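Local coordinates for protein apolipophorin III (Locusta migratoria, PDB 1AEP) that helps load diacylglycerol into the hemolymph lipoprotein lipophorin and raises its lipid capacity by covering the expanding hydrophobic surface, supporting lipid transport during flight in insects, at residues His23-Thr28 / Ser100-Leu105. Numbering follows the deposited sequence.
Sequences HELHET and SLQSAL
L25 meets L101, Q102 and L105 in a small apolar helix-helix contact of the five-helix bundle, where the C-terminal part of helix 7-25 and the 3-10 turn that follows pack against helix 94-121; H26 adds a polar margin. CD2 of L25 does the touching: it lies 3.8 Å from CD1 of L105, the two leucines meeting tip to tip. The same CD2 sits 4.1 Å from CG of Q102 and 4.3 Å from CB of L101, so one methyl is bordered by three residues of the facing helix. The side chains of L25 and Q102 run past one another in opposite directions. Beyond CG the glutamine chain is extended (chi2 -176°), setting CD farther out from the leucine. Its OE1 comes within 3.0 Å of H26 NE2, but the angle is poor for a hydrogen bond; the oxygen approaches the imidazole obliquely, with ring and amide planes 82° apart. The leucines continue into the bundle interior, L25 touching I152 of helix 131-154 and L105 touching F48 of helix 36-63. With no hydrogen bond between the segments, the contact rests on apolar packing, consistent with an amphipathic bundle whose helices can separate to expose hydrophobic faces to lipid.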
loop_
_atom_site.group_PDB
_atom_site.type_symbol
_atom_site.label_atom_id
_atom_site.label_comp_id
_atom_site.label_asym_id
_atom_site.label_seq_id
_atom_site.Cartn_x
_atom_site.Cartn_y
_atom_site.Cartn_z
ATOM N N HIS A 23 0.302 -12.928 4.632
ATOM C CA HIS A 23 0.325 -14.277 5.181
ATOM C C HIS A 23 -0.143 -14.254 6.631
ATOM O O HIS A 23 -0.969 -15.062 7.059
ATOM C CB HIS A 23 1.761 -14.918 5.162
ATOM C CG HIS A 23 1.898 -16.390 5.575
ATOM N ND1 HIS A 23 1.550 -17.437 4.714
ATOM C CD2 HIS A 23 2.347 -16.976 6.750
ATOM C CE1 HIS A 23 1.775 -18.598 5.362
ATOM N NE2 HIS A 23 2.250 -18.362 6.593
ATOM N N GLU A 24 0.437 -13.313 7.387
ATOM C CA GLU A 24 0.186 -13.082 8.807
ATOM C C GLU A 24 -1.206 -12.681 9.188
ATOM O O GLU A 24 -1.642 -12.951 10.305
ATOM C CB GLU A 24 1.212 -12.139 9.421
ATOM C CG GLU A 24 2.464 -12.935 9.802
ATOM C CD GLU A 24 2.943 -12.513 11.138
ATOM O OE1 GLU A 24 2.152 -12.939 12.109
ATOM O OE2 GLU A 24 3.945 -11.856 11.304
ATOM N N LEU A 25 -1.879 -12.022 8.249
ATOM C CA LEU A 25 -3.227 -11.598 8.473
ATOM C C LEU A 25 -4.061 -12.756 9.014
ATOM O O LEU A 25 -4.866 -12.588 9.934
ATOM C CB LEU A 25 -3.894 -11.108 7.208
ATOM C CG LEU A 25 -3.953 -9.589 7.281
ATOM C CD1 LEU A 25 -2.925 -9.105 8.260
ATOM C CD2 LEU A 25 -3.816 -9.064 5.852
ATOM N N HIS A 26 -3.815 -13.950 8.453
ATOM C CA HIS A 26 -4.483 -15.233 8.802
ATOM C C HIS A 26 -4.241 -15.689 10.236
ATOM O O HIS A 26 -4.949 -16.543 10.773
ATOM C CB HIS A 26 -4.031 -16.452 7.940
ATOM C CG HIS A 26 -4.376 -16.372 6.517
ATOM N ND1 HIS A 26 -3.494 -16.749 5.495
ATOM C CD2 HIS A 26 -5.517 -15.959 5.949
ATOM C CE1 HIS A 26 -4.138 -16.538 4.341
ATOM N NE2 HIS A 26 -5.356 -16.056 4.584
ATOM N N GLU A 27 -3.222 -15.152 10.861
ATOM C CA GLU A 27 -2.963 -15.583 12.198
ATOM C C GLU A 27 -3.713 -14.743 13.194
ATOM O O GLU A 27 -3.551 -14.911 14.403
ATOM C CB GLU A 27 -1.469 -15.555 12.505
ATOM C CG GLU A 27 -0.859 -16.972 12.480
ATOM C CD GLU A 27 0.630 -16.957 12.357
ATOM O OE1 GLU A 27 1.243 -16.916 13.527
ATOM O OE2 GLU A 27 1.207 -16.969 11.269
ATOM N N THR A 28 -4.511 -13.809 12.675
ATOM C CA THR A 28 -5.285 -12.954 13.549
ATOM C C THR A 28 -6.420 -13.787 14.111
ATOM O O THR A 28 -7.030 -13.446 15.113
ATOM C CB THR A 28 -5.863 -11.666 12.912
ATOM O OG1 THR A 28 -6.413 -11.916 11.645
ATOM C CG2 THR A 28 -4.816 -10.532 12.868
ATOM N N SER A 100 -11.129 -8.036 2.981
ATOM C CA SER A 100 -10.947 -6.655 2.585
ATOM C C SER A 100 -9.505 -6.148 2.680
ATOM O O SER A 100 -8.963 -5.546 1.757
ATOM C CB SER A 100 -11.914 -5.776 3.396
ATOM O OG SER A 100 -12.263 -4.573 2.729
ATOM N N LEU A 101 -8.892 -6.405 3.828
ATOM C CA LEU A 101 -7.527 -5.988 4.005
ATOM C C LEU A 101 -6.623 -6.679 3.024
ATOM O O LEU A 101 -5.851 -6.032 2.324
ATOM C CB LEU A 101 -7.028 -6.304 5.400
ATOM C CG LEU A 101 -6.576 -5.022 6.071
ATOM C CD1 LEU A 101 -5.788 -5.336 7.324
ATOM C CD2 LEU A 101 -5.733 -4.187 5.125
ATOM N N GLN A 102 -6.718 -8.001 3.007
ATOM C CA GLN A 102 -5.903 -8.842 2.130
ATOM C C GLN A 102 -5.921 -8.448 0.677
ATOM O O GLN A 102 -4.945 -8.627 -0.054
ATOM C CB GLN A 102 -6.323 -10.289 2.196
ATOM C CG GLN A 102 -5.084 -11.123 2.503
ATOM C CD GLN A 102 -5.409 -12.563 2.487
ATOM O OE1 GLN A 102 -5.246 -13.239 3.506
ATOM N NE2 GLN A 102 -5.917 -13.011 1.338
ATOM N N SER A 103 -7.057 -7.931 0.269
ATOM C CA SER A 103 -7.215 -7.516 -1.090
ATOM C C SER A 103 -6.584 -6.160 -1.254
ATOM O O SER A 103 -5.787 -5.933 -2.163
ATOM C CB SER A 103 -8.683 -7.573 -1.511
ATOM O OG SER A 103 -9.180 -6.293 -1.860
ATOM N N ALA A 104 -6.947 -5.267 -0.336
ATOM C CA ALA A 104 -6.407 -3.941 -0.364
ATOM C C ALA A 104 -4.892 -4.014 -0.490
ATOM O O ALA A 104 -4.307 -3.369 -1.341
ATOM C CB ALA A 104 -6.899 -3.163 0.842
ATOM N N LEU A 105 -4.270 -4.864 0.325
ATOM C CA LEU A 105 -2.836 -5.025 0.301
ATOM C C LEU A 105 -2.340 -5.477 -1.047
ATOM O O LEU A 105 -1.366 -4.971 -1.616
ATOM C CB LEU A 105 -2.334 -6.020 1.359
ATOM C CG LEU A 105 -2.310 -5.522 2.809
ATOM C CD1 LEU A 105 -1.863 -6.687 3.676
ATOM C CD2 LEU A 105 -1.294 -4.398 3.025
#